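UPF0045 protein MJ1052 (Methanocaldococcus jannaschii, PDB 2EPI) is of unknown function but may bind thiamine. Local coordinates at residues Ala29-Val32 with Phe33-Tyr36; Ile90-Lys93 with Leu94-Gly98. All blocks are in the same frame, centred on the assembly; numbering follows the deposited sequence.

Interaction 1. Residues Ala29-Val32 with Phe33-Tyr36; sequences AIEV and FKKY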
loop_
_atom_site.group_PDB
_atom_site.type_symbol
_atom_site.label_atom_id
_atom_site.label_comp_id
_atom_site.label_asym_id
_atom_site.label_seq_id
_atom_site.Cartn_x
_atom_site.Cartn_y
_atom_site.Cartn_z
ATOM N N ALA A 29 9.078 -2.937 -16.505
ATOM C CA ALA A 29 8.233 -3.818 -15.706
ATOM C C ALA A 29 6.957 -4.180 -16.453
ATOM O O ALA A 29 6.535 -5.334 -16.460
ATOM C CB ALA A 29 7.888 -3.148 -14.383
ATOM N N ILE A 30 6.343 -3.181 -17.079
ATOM C CA ILE A 30 5.119 -3.403 -17.833
ATOM C C ILE A 30 5.348 -4.416 -18.949
ATOM O O ILE A 30 4.517 -5.293 -19.180
ATOM C CB ILE A 30 4.598 -2.083 -18.437
ATOM C CG1 ILE A 30 4.114 -1.161 -17.312
ATOM C CG2 ILE A 30 3.479 -2.367 -19.427
ATOM C CD1 ILE A 30 3.671 0.205 -17.783
ATOM N N GLU A 31 6.481 -4.305 -19.635
ATOM C CA GLU A 31 6.783 -5.236 -20.712
ATOM C C GLU A 31 6.871 -6.668 -20.192
ATOM O O GLU A 31 6.542 -7.619 -20.903
ATOM C CB GLU A 31 8.089 -4.847 -21.406
ATOM C CG GLU A 31 7.971 -3.577 -22.230
ATOM C CD GLU A 31 6.856 -3.661 -23.257
ATOM O OE1 GLU A 31 6.932 -4.534 -24.150
ATOM O OE2 GLU A 31 5.901 -2.859 -23.167
ATOM N N VAL A 32 7.320 -6.826 -18.954
ATOM C CA VAL A 32 7.418 -8.153 -18.371
ATOM C C VAL A 32 6.020 -8.747 -18.207
ATOM O O VAL A 32 5.798 -9.917 -18.514
ATOM C CB VAL A 32 8.125 -8.110 -16.998
ATOM C CG1 VAL A 32 7.913 -9.421 -16.260
ATOM C CG2 VAL A 32 9.611 -7.852 -17.194
ATOM N N PHE A 33 5.076 -7.936 -17.732
ATOM C CA PHE A 33 3.707 -8.408 -17.530
ATOM C C PHE A 33 3.094 -8.954 -18.813
ATOM O O PHE A 33 2.277 -9.875 -18.779
ATOM C CB PHE A 33 2.809 -7.281 -17.006
ATOM C CG PHE A 33 3.252 -6.702 -15.696
ATOM C CD1 PHE A 33 3.669 -7.526 -14.657
ATOM C CD2 PHE A 33 3.220 -5.326 -15.487
ATOM C CE1 PHE A 33 4.052 -6.989 -13.427
ATOM C CE2 PHE A 33 3.598 -4.779 -14.265
ATOM C CZ PHE A 33 4.015 -5.613 -13.231
ATOM N N LYS A 34 3.483 -8.382 -19.944
ATOM C CA LYS A 34 2.952 -8.817 -21.227
ATOM C C LYS A 34 3.464 -10.186 -21.663
ATOM O O LYS A 34 3.034 -10.709 -22.688
ATOM C CB LYS A 34 3.258 -7.770 -22.301
ATOM C CG LYS A 34 2.538 -6.449 -22.073
ATOM C CD LYS A 34 2.807 -5.468 -23.199
ATOM C CE LYS A 34 1.915 -4.239 -23.084
ATOM N NZ LYS A 34 2.085 -3.537 -21.783
ATOM N N LYS A 35 4.374 -10.769 -20.885
ATOM C CA LYS A 35 4.910 -12.090 -21.201
ATOM C C LYS A 35 4.104 -13.177 -20.501
ATOM O O LYS A 35 4.341 -14.372 -20.704
ATOM C CB LYS A 35 6.373 -12.203 -20.774
ATOM C CG LYS A 35 7.322 -11.292 -21.532
ATOM C CD LYS A 35 8.762 -11.754 -21.372
ATOM C CE LYS A 35 9.187 -11.778 -19.913
ATOM N NZ LYS A 35 10.571 -12.303 -19.750
ATOM N N TYR A 36 3.159 -12.763 -19.665
ATOM C CA TYR A 36 2.318 -13.708 -18.942
ATOM C C TYR A 36 0.894 -13.633 -19.468
ATOM O O TYR A 36 0.513 -12.651 -20.103
ATOM C CB TYR A 36 2.335 -13.407 -17.443
ATOM C CG TYR A 36 3.684 -13.625 -16.805
ATOM C CD1 TYR A 36 4.722 -12.711 -16.988
ATOM C CD2 TYR A 36 3.937 -14.766 -16.047
ATOM C CE1 TYR A 36 5.980 -12.930 -16.431
ATOM C CE2 TYR A 36 5.191 -14.995 -15.490
ATOM C CZ TYR A 36 6.206 -14.077 -15.685
ATOM O OH TYR A 36 7.446 -14.311 -15.138
#
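With CG turned away from its own carbonyl carbon (chi1 -60°), Phe33 lays its ring beside the preceding helical turn, and Ala29 O stands over one face, offset toward the rim. Phe33 N donates a hydrogen bond to Ala29 O (3.2 Å), the same oxygen that lies over the ring. The flat, apolar ring suits a buried place between the sheet and helix 53-68, where Val11, Val40, Leu49 and Ala63 surround it; an alanine here would probably leave a gap among these side chains and take away the ring face that lies against Ala29 O. Beyond Phe33 the helical bonding slackens: Lys34 N makes weak bonds to Ile30 O and Glu31 O, both 3.3 Å, whereas Lys35 N reaches back three residues to Val32 O at 2.9 Å. Val32 CG1 lies alongside Tyr36 CE1 at 4.0 Å, and Val32 O meets the edge of the tyrosine ring in its plane. Lys35 NZ forms a salt bridge and Tyr36 OH a hydrogen bond with the two carboxylate oxygens of Glu62 on helix 53-68. A type I beta turn from Phe33 to Tyr36 completes the helix-to-strand connection, from 23-33 to 39-43, of a ferredoxin-like βαββαβ fold.

Interaction 2. Residues Ile90-Lys93 with Leu94-Gly98; sequences IERK and LKAIG
Ile90, Glu91 and Arg92 offer their carbonyls to Leu94 N, Lys95 N and Ala96 N in regular alpha-helical bonds, the first two 2.9 Å long and nearly straight, while the bond from Ile97 N to Lys93 O is weak at 3.4 Å. One turn apart, Glu91 OE2 and Lys95 NZ form a salt bridge of 3.0 Å. Glu91 CG trans to the main-chain nitrogen (chi1 -176°), with the chain then extended, carries the carboxylate to the lysine one turn on. Lys95 CE rests 3.4 Å from Glu91 CG, and the ammonium meets OE2 from above the carboxylate plane. Such long, charged chains suit an exposed helix surface. Ile90 CG2 and Leu94 CD1, 3.8 Å apart, run side by side as an apolar strip. The small Ala96 brings its CB to 3.2 Å from Arg92 O. Gly98, whose positive phi of 72° favours glycine, ends the helix in a Schellman motif, with Gly98 N bonded to Lys95 O. Lys93 NZ bridges to Asp81 on strand 73-83. Helix 90-96 follows that strand and packs on the second subunit, meeting its Asn43 at the end of strand 39-43, its Ala44 in the turn after it and its Ile30 on helix 23-33.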
loop_
_atom_site.group_PDB
_atom_site.type_symbol
_atom_site.label_atom_id
_atom_site.label_comp_id
_atom_site.label_asym_id
_atom_site.label_seq_id
_atom_site.Cartn_x
_atom_site.Cartn_y
_atom_site.Cartn_z
ATOM N N ILE A 90 -11.616 -7.614 -13.968
ATOM C CA ILE A 90 -11.547 -6.161 -13.984
ATOM C C ILE A 90 -12.896 -5.644 -14.472
ATOM O O ILE A 90 -13.418 -4.649 -13.970
ATOM C CB ILE A 90 -10.434 -5.690 -14.941
ATOM C CG1 ILE A 90 -9.066 -6.109 -14.385
ATOM C CG2 ILE A 90 -10.508 -4.180 -15.140
ATOM C CD1 ILE A 90 -7.903 -5.771 -15.303
ATOM N N GLU A 91 -13.460 -6.346 -15.449
ATOM C CA GLU A 91 -14.750 -5.983 -16.029
ATOM C C GLU A 91 -15.844 -5.895 -14.971
ATOM O O GLU A 91 -16.514 -4.869 -14.840
ATOM C CB GLU A 91 -15.159 -7.015 -17.084
ATOM C CG GLU A 91 -16.450 -6.676 -17.816
ATOM C CD GLU A 91 -16.977 -7.835 -18.637
ATOM O OE1 GLU A 91 -16.188 -8.431 -19.400
ATOM O OE2 GLU A 91 -18.184 -8.147 -18.523
ATOM N N ARG A 92 -16.031 -6.976 -14.220
ATOM C CA ARG A 92 -17.064 -6.991 -13.195
ATOM C C ARG A 92 -16.836 -5.907 -12.147
ATOM O O ARG A 92 -17.783 -5.263 -11.699
ATOM C CB ARG A 92 -17.130 -8.356 -12.507
ATOM C CG ARG A 92 -18.345 -8.510 -11.603
ATOM C CD ARG A 92 -18.227 -9.733 -10.715
ATOM N NE ARG A 92 -17.094 -9.624 -9.801
ATOM C CZ ARG A 92 -16.994 -8.712 -8.838
ATOM N NH1 ARG A 92 -17.963 -7.824 -8.655
ATOM N NH2 ARG A 92 -15.918 -8.684 -8.060
ATOM N N LYS A 93 -15.583 -5.702 -11.752
ATOM C CA LYS A 93 -15.280 -4.684 -10.750
ATOM C C LYS A 93 -15.664 -3.291 -11.238
ATOM O O LYS A 93 -16.283 -2.519 -10.507
ATOM C CB LYS A 93 -13.790 -4.698 -10.387
ATOM C CG LYS A 93 -13.318 -5.983 -9.720
ATOM C CD LYS A 93 -12.065 -5.746 -8.888
ATOM C CE LYS A 93 -12.373 -4.868 -7.681
ATOM N NZ LYS A 93 -11.194 -4.656 -6.799
ATOM N N LEU A 94 -15.298 -2.977 -12.475
ATOM C CA LEU A 94 -15.600 -1.665 -13.035
ATOM C C LEU A 94 -17.081 -1.449 -13.318
ATOM O O LEU A 94 -17.601 -0.358 -13.097
ATOM C CB LEU A 94 -14.788 -1.434 -14.311
ATOM C CG LEU A 94 -13.272 -1.353 -14.119
ATOM C CD1 LEU A 94 -12.602 -1.084 -15.458
ATOM C CD2 LEU A 94 -12.935 -0.253 -13.120
ATOM N N LYS A 95 -17.764 -2.477 -13.809
ATOM C CA LYS A 95 -19.187 -2.342 -14.097
ATOM C C LYS A 95 -19.980 -2.203 -12.802
ATOM O O LYS A 95 -20.997 -1.507 -12.749
ATOM C CB LYS A 95 -19.682 -3.541 -14.908
ATOM C CG LYS A 95 -19.120 -3.572 -16.320
ATOM C CD LYS A 95 -19.708 -4.698 -17.156
ATOM C CE LYS A 95 -19.143 -4.663 -18.569
ATOM N NZ LYS A 95 -19.689 -5.742 -19.438
ATOM N N ALA A 96 -19.500 -2.862 -11.752
ATOM C CA ALA A 96 -20.152 -2.806 -10.452
ATOM C C ALA A 96 -20.120 -1.374 -9.932
ATOM O O ALA A 96 -21.035 -0.935 -9.236
ATOM C CB ALA A 96 -19.441 -3.733 -9.474
ATOM N N ILE A 97 -19.060 -0.654 -10.283
ATOM C CA ILE A 97 -18.875 0.730 -9.857
ATOM C C ILE A 97 -19.532 1.704 -10.834
ATOM O O ILE A 97 -19.486 2.920 -10.641
ATOM C CB ILE A 97 -17.372 1.070 -9.750
ATOM C CG1 ILE A 97 -16.684 0.079 -8.807
ATOM C CG2 ILE A 97 -17.183 2.486 -9.236
ATOM C CD1 ILE A 97 -17.274 0.046 -7.406
ATOM N N GLY A 98 -20.147 1.163 -11.880
ATOM C CA GLY A 98 -20.795 2.010 -12.862
ATOM C C GLY A 98 -19.779 2.737 -13.719
ATOM O O GLY A 98 -20.126 3.643 -14.474
#

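How the interactions relate
Interaction 1 comes first along the chain, at the end of helix 23-33, and interaction 2 follows on the C-terminal helix 90-96; their centres lie about 24 Å apart and their nearest atoms about 11 Å, so within one chain they do not touch. Between them run strands 39-43 and 46-50, helix 53-68 and strand 73-83. The first contact belongs to the helical layer over the four-stranded antiparallel sheet, whereas the second stands well away from the chain's centre. The assembly brings the two regions together: Ile30 of one subunit packs on Ile97 of the second, linking the helix of interaction 1 to the C-terminal end of interaction 2 in a partner chain.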